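Local coordinates for protein 6-aminohexanoate-dimer hydrolase (Bacillus anthracis, PDB 4GB7) that probably hydrolyses amide bonds of 6-aminohexanoate-dimer-like substrates, as a putative member of the serine beta-lactamase-like family, at residues A[255-269]-A[289-301]. Residues are numbered along the deposited sequence; the frame is centred on the assembly and turned at random.
Sequences ETLAWIIRTITGKSL and YVTDETKIEQASA
Two glutamates, one from each segment, tie this part of the beta-lactamase-like fold together: Glu255 of helix 251-265 reaches the turn at Ala299 and Ser300, and Glu297, on the loop after strand 287-290, reaches Arg262. Glu255 bends at its second torsion (chi2 -61°), bringing its carboxylate against the turn. Glu255 OE1 accepts from Ala299 N at 3.0 Å on its syn side, 20° out of the carboxylate plane. Glu255 OE2 takes two bonds: Ser300 OG, at 2.6 Å, comes somewhat out of plane on the anti side, and Ser300 N stands well above the plane. Three donors of the turn thus grip one carboxylate and fix its rotation. Ser300 O accepts from Lys143, which would place this clamp beside the probable active site if the SxxK pattern has its usual role in this family. Between the polar grips, Ala299 CB is pressed against Ala258 CB at 3.2 Å and Leu269 CD2 at 3.4 Å, both tighter than ordinary van der Waals contact. Further along the helix, the extended Arg262 meets Glu297 side-on, guanidinium and carboxylate nearly coplanar (9° apart); Arg262 NE and NH2 both donate to Glu297 OE1, at 3.0 and 2.9 Å, in a salt bridge using a single carboxylate oxygen. Ile296 CG2 lies over one guanidinium face, and NH1 donates to the hydroxyl of Tyr231. Glu297 OE2 is bonded by Asn67 and by Ala270 N. Leu269 crosses Tyr289 at about a right angle, its CD2 3.6 Å from Tyr289 CZ.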
loop_
_atom_site.group_PDB
_atom_site.type_symbol
_atom_site.label_atom_id
_atom_site.label_comp_id
_atom_site.label_asym_id
_atom_site.label_seq_id
_atom_site.Cartn_x
_atom_site.Cartn_y
_atom_site.Cartn_z
ATOM N N GLU A 255 -8.991 7.661 -2.122
ATOM C CA GLU A 255 -10.415 7.280 -2.138
ATOM C C GLU A 255 -11.135 8.056 -3.219
ATOM O O GLU A 255 -12.022 7.498 -3.893
ATOM C CB GLU A 255 -11.088 7.476 -0.799
ATOM C CG GLU A 255 -10.533 6.624 0.348
ATOM C CD GLU A 255 -10.628 5.121 0.168
ATOM O OE1 GLU A 255 -11.339 4.624 -0.747
ATOM O OE2 GLU A 255 -9.935 4.422 0.961
ATOM N N THR A 256 -10.750 9.317 -3.412
ATOM C CA THR A 256 -11.362 10.131 -4.482
ATOM C C THR A 256 -11.030 9.553 -5.868
ATOM O O THR A 256 -11.888 9.404 -6.757
ATOM C CB THR A 256 -10.954 11.594 -4.362
ATOM O OG1 THR A 256 -11.378 12.124 -3.078
ATOM C CG2 THR A 256 -11.597 12.458 -5.489
ATOM N N LEU A 257 -9.766 9.300 -6.082
ATOM C CA LEU A 257 -9.297 8.651 -7.305
ATOM C C LEU A 257 -10.043 7.341 -7.580
ATOM O O LEU A 257 -10.430 7.068 -8.683
ATOM C CB LEU A 257 -7.766 8.432 -7.241
ATOM C CG LEU A 257 -6.874 9.671 -7.280
ATOM C CD1 LEU A 257 -5.416 9.328 -7.025
ATOM C CD2 LEU A 257 -7.036 10.407 -8.621
ATOM N N ALA A 258 -10.227 6.512 -6.564
ATOM C CA ALA A 258 -10.996 5.272 -6.733
ATOM C C ALA A 258 -12.455 5.523 -7.131
ATOM O O ALA A 258 -13.017 4.764 -7.914
ATOM C CB ALA A 258 -10.882 4.376 -5.509
ATOM N N TRP A 259 -13.070 6.577 -6.567
ATOM C CA TRP A 259 -14.415 6.957 -6.945
ATOM C C TRP A 259 -14.474 7.312 -8.408
ATOM O O TRP A 259 -15.370 6.883 -9.113
ATOM C CB TRP A 259 -14.893 8.110 -6.062
ATOM C CG TRP A 259 -16.359 8.405 -6.059
ATOM C CD1 TRP A 259 -17.383 7.825 -6.821
ATOM C CD2 TRP A 259 -17.016 9.356 -5.184
ATOM N NE1 TRP A 259 -18.614 8.356 -6.480
ATOM C CE2 TRP A 259 -18.449 9.313 -5.512
ATOM C CE3 TRP A 259 -16.576 10.223 -4.201
ATOM C CZ2 TRP A 259 -19.368 10.091 -4.839
ATOM C CZ3 TRP A 259 -17.507 11.010 -3.531
ATOM C CH2 TRP A 259 -18.874 10.953 -3.854
ATOM N N ILE A 260 -13.453 7.987 -8.905
ATOM C CA ILE A 260 -13.349 8.280 -10.324
ATOM C C ILE A 260 -13.256 6.993 -11.158
ATOM O O ILE A 260 -13.970 6.834 -12.155
ATOM C CB ILE A 260 -12.150 9.192 -10.622
ATOM C CG1 ILE A 260 -12.371 10.567 -9.963
ATOM C CG2 ILE A 260 -11.917 9.363 -12.120
ATOM C CD1 ILE A 260 -11.166 11.463 -9.950
ATOM N N ILE A 261 -12.406 6.060 -10.735
ATOM C CA ILE A 261 -12.315 4.765 -11.425
ATOM C C ILE A 261 -13.703 4.128 -11.568
ATOM O O ILE A 261 -14.089 3.665 -12.665
ATOM C CB ILE A 261 -11.352 3.812 -10.706
ATOM C CG1 ILE A 261 -9.909 4.346 -10.788
ATOM C CG2 ILE A 261 -11.405 2.384 -11.289
ATOM C CD1 ILE A 261 -8.915 3.628 -9.911
ATOM N N ARG A 262 -14.433 4.061 -10.460
ATOM C CA ARG A 262 -15.723 3.380 -10.442
ATOM C C ARG A 262 -16.704 4.090 -11.350
ATOM O O ARG A 262 -17.421 3.465 -12.111
ATOM C CB ARG A 262 -16.269 3.296 -9.039
ATOM C CG ARG A 262 -15.469 2.459 -8.034
ATOM C CD ARG A 262 -16.009 2.619 -6.628
ATOM N NE ARG A 262 -15.107 2.007 -5.648
ATOM C CZ ARG A 262 -14.350 2.663 -4.771
ATOM N NH1 ARG A 262 -14.477 3.981 -4.578
ATOM N NH2 ARG A 262 -13.553 1.995 -3.958
ATOM N N THR A 263 -16.737 5.402 -11.261
ATOM C CA THR A 263 -17.651 6.184 -12.072
ATOM C C THR A 263 -17.372 6.071 -13.555
ATOM O O THR A 263 -18.323 5.879 -14.374
ATOM C CB THR A 263 -17.625 7.658 -11.637
ATOM O OG1 THR A 263 -18.060 7.742 -10.283
ATOM C CG2 THR A 263 -18.579 8.509 -12.498
ATOM N N ILE A 264 -16.103 6.261 -13.926
ATOM C CA ILE A 264 -15.687 6.118 -15.360
ATOM C C ILE A 264 -15.962 4.720 -15.955
ATOM O O ILE A 264 -16.489 4.590 -17.047
ATOM C CB ILE A 264 -14.224 6.536 -15.580
ATOM C CG1 ILE A 264 -14.050 8.044 -15.315
ATOM C CG2 ILE A 264 -13.695 6.107 -16.951
ATOM C CD1 ILE A 264 -14.568 8.963 -16.388
ATOM N N THR A 265 -15.612 3.675 -15.221
ATOM C CA THR A 265 -15.634 2.330 -15.758
ATOM C C THR A 265 -16.939 1.607 -15.529
ATOM O O THR A 265 -17.228 0.597 -16.208
ATOM C CB THR A 265 -14.515 1.485 -15.128
ATOM O OG1 THR A 265 -14.790 1.267 -13.746
ATOM C CG2 THR A 265 -13.159 2.127 -15.329
ATOM N N GLY A 266 -17.739 2.089 -14.586
ATOM C CA GLY A 266 -18.974 1.414 -14.255
ATOM C C GLY A 266 -18.770 0.072 -13.557
ATOM O O GLY A 266 -19.707 -0.735 -13.485
ATOM N N LYS A 267 -17.569 -0.148 -13.017
ATOM C CA LYS A 267 -17.203 -1.419 -12.355
ATOM C C LYS A 267 -16.618 -1.098 -10.987
ATOM O O LYS A 267 -16.182 0.022 -10.761
ATOM C CB LYS A 267 -16.162 -2.169 -13.190
ATOM C CG LYS A 267 -16.649 -2.624 -14.569
ATOM C CD LYS A 267 -15.546 -3.173 -15.435
ATOM C CE LYS A 267 -16.102 -3.805 -16.714
ATOM N NZ LYS A 267 -15.043 -4.511 -17.480
ATOM N N SER A 268 -16.616 -2.077 -10.080
ATOM C CA SER A 268 -16.072 -1.852 -8.753
ATOM C C SER A 268 -14.553 -1.693 -8.820
ATOM O O SER A 268 -13.913 -2.019 -9.826
ATOM C CB SER A 268 -16.448 -2.996 -7.799
ATOM O OG SER A 268 -15.762 -4.165 -8.197
ATOM N N LEU A 269 -13.944 -1.217 -7.744
ATOM C CA LEU A 269 -12.483 -1.128 -7.752
ATOM C C LEU A 269 -11.928 -2.568 -7.798
ATOM O O LEU A 269 -10.927 -2.820 -8.488
ATOM C CB LEU A 269 -11.957 -0.397 -6.509
ATOM C CG LEU A 269 -10.435 -0.185 -6.524
ATOM C CD1 LEU A 269 -9.911 0.583 -7.751
ATOM C CD2 LEU A 269 -10.038 0.488 -5.197
ATOM N N TYR A 289 -10.575 -6.678 -1.162
ATOM C CA TYR A 289 -10.647 -5.397 -0.496
ATOM C C TYR A 289 -11.661 -5.406 0.634
ATOM O O TYR A 289 -12.805 -5.831 0.443
ATOM C CB TYR A 289 -11.155 -4.295 -1.430
ATOM C CG TYR A 289 -10.131 -3.641 -2.313
ATOM C CD1 TYR A 289 -9.311 -2.600 -1.834
ATOM C CD2 TYR A 289 -9.986 -4.037 -3.645
ATOM C CE1 TYR A 289 -8.375 -1.990 -2.656
ATOM C CE2 TYR A 289 -9.063 -3.410 -4.461
ATOM C CZ TYR A 289 -8.282 -2.387 -3.992
ATOM O OH TYR A 289 -7.369 -1.832 -4.886
ATOM N N VAL A 290 -11.241 -4.899 1.792
ATOM C CA VAL A 290 -12.187 -4.510 2.824
ATOM C C VAL A 290 -13.036 -3.373 2.265
ATOM O O VAL A 290 -12.530 -2.476 1.580
ATOM C CB VAL A 290 -11.467 -4.117 4.107
ATOM C CG1 VAL A 290 -12.398 -3.422 5.086
ATOM C CG2 VAL A 290 -10.778 -5.374 4.688
ATOM N N THR A 291 -14.319 -3.397 2.614
ATOM C CA THR A 291 -15.247 -2.357 2.136
ATOM C C THR A 291 -16.000 -1.667 3.280
ATOM O O THR A 291 -16.054 -2.166 4.384
ATOM C CB THR A 291 -16.293 -2.930 1.146
ATOM O OG1 THR A 291 -17.290 -3.690 1.867
ATOM C CG2 THR A 291 -15.629 -3.803 0.052
ATOM N N ASP A 292 -16.664 -0.557 2.964
ATOM C CA ASP A 292 -17.700 0.002 3.822
ATOM C C ASP A 292 -19.012 -0.799 3.668
ATOM O O ASP A 292 -19.084 -1.782 2.912
ATOM C CB ASP A 292 -17.829 1.547 3.601
ATOM C CG ASP A 292 -18.449 1.934 2.301
ATOM O OD1 ASP A 292 -19.117 1.100 1.689
ATOM O OD2 ASP A 292 -18.292 3.146 1.926
ATOM N N GLU A 293 -20.043 -0.384 4.403
ATOM C CA GLU A 293 -21.292 -1.140 4.450
ATOM C C GLU A 293 -22.015 -1.092 3.110
ATOM O O GLU A 293 -22.905 -1.911 2.861
ATOM C CB GLU A 293 -22.196 -0.576 5.506
ATOM C CG GLU A 293 -21.762 -0.786 6.925
ATOM C CD GLU A 293 -22.523 0.157 7.847
ATOM O OE1 GLU A 293 -22.141 1.369 8.005
ATOM O OE2 GLU A 293 -23.536 -0.328 8.397
ATOM N N THR A 294 -21.634 -0.138 2.259
ATOM C CA THR A 294 -22.173 -0.051 0.915
ATOM C C THR A 294 -21.380 -0.804 -0.149
ATOM O O THR A 294 -21.674 -0.711 -1.336
ATOM C CB THR A 294 -22.468 1.406 0.501
ATOM O OG1 THR A 294 -21.274 2.135 0.220
ATOM C CG2 THR A 294 -23.323 2.092 1.562
ATOM N N LYS A 295 -20.424 -1.623 0.301
ATOM C CA LYS A 295 -19.553 -2.422 -0.574
ATOM C C LYS A 295 -18.620 -1.575 -1.456
ATOM O O LYS A 295 -18.078 -2.045 -2.489
ATOM C CB LYS A 295 -20.347 -3.455 -1.387
ATOM C CG LYS A 295 -21.222 -4.390 -0.564
ATOM C CD LYS A 295 -20.464 -5.112 0.578
ATOM C CE LYS A 295 -19.093 -5.782 0.240
ATOM N NZ LYS A 295 -19.255 -7.024 -0.606
ATOM N N ILE A 296 -18.378 -0.344 -1.003
ATOM C CA ILE A 296 -17.322 0.485 -1.587
ATOM C C ILE A 296 -16.010 0.151 -0.908
ATOM O O ILE A 296 -15.887 0.225 0.326
ATOM C CB ILE A 296 -17.634 1.993 -1.455
ATOM C CG1 ILE A 296 -18.866 2.378 -2.282
ATOM C CG2 ILE A 296 -16.445 2.842 -1.857
ATOM C CD1 ILE A 296 -18.794 2.087 -3.756
ATOM N N GLU A 297 -14.995 -0.149 -1.725
ATOM C CA GLU A 297 -13.720 -0.590 -1.198
ATOM C C GLU A 297 -12.949 0.570 -0.536
ATOM O O GLU A 297 -13.033 1.700 -0.979
ATOM C CB GLU A 297 -12.810 -1.155 -2.300
ATOM C CG GLU A 297 -13.398 -2.305 -3.111
ATOM C CD GLU A 297 -14.209 -1.912 -4.309
ATOM O OE1 GLU A 297 -14.553 -0.712 -4.464
ATOM O OE2 GLU A 297 -14.582 -2.872 -5.051
ATOM N N GLN A 298 -12.215 0.266 0.544
ATOM C CA GLN A 298 -11.162 1.149 1.044
ATOM C C GLN A 298 -10.006 1.090 0.064
ATOM O O GLN A 298 -9.101 0.284 0.252
ATOM C CB GLN A 298 -10.610 0.655 2.393
ATOM C CG GLN A 298 -11.589 0.710 3.516
ATOM C CD GLN A 298 -11.017 0.121 4.774
ATOM O OE1 GLN A 298 -9.931 -0.469 4.759
ATOM N NE2 GLN A 298 -11.752 0.239 5.850
ATOM N N ALA A 299 -10.027 1.950 -0.945
ATOM C CA ALA A 299 -8.969 2.004 -1.918
ATOM C C ALA A 299 -7.604 2.354 -1.315
ATOM O O ALA A 299 -6.556 2.006 -1.869
ATOM C CB ALA A 299 -9.325 3.036 -3.012
ATOM N N SER A 300 -7.635 3.065 -0.185
ATOM C CA SER A 300 -6.438 3.658 0.400
ATOM C C SER A 300 -5.782 2.706 1.347
ATOM O O SER A 300 -4.625 2.892 1.660
ATOM C CB SER A 300 -6.770 4.969 1.138
ATOM O OG SER A 300 -7.672 4.731 2.199
ATOM N N ALA A 301 -6.500 1.676 1.789
ATOM C CA ALA A 301 -5.963 0.887 2.930
ATOM C C ALA A 301 -6.464 -0.545 3.067
ATOM O O ALA A 301 -6.058 -1.269 4.015
ATOM C CB ALA A 301 -6.288 1.640 4.209
#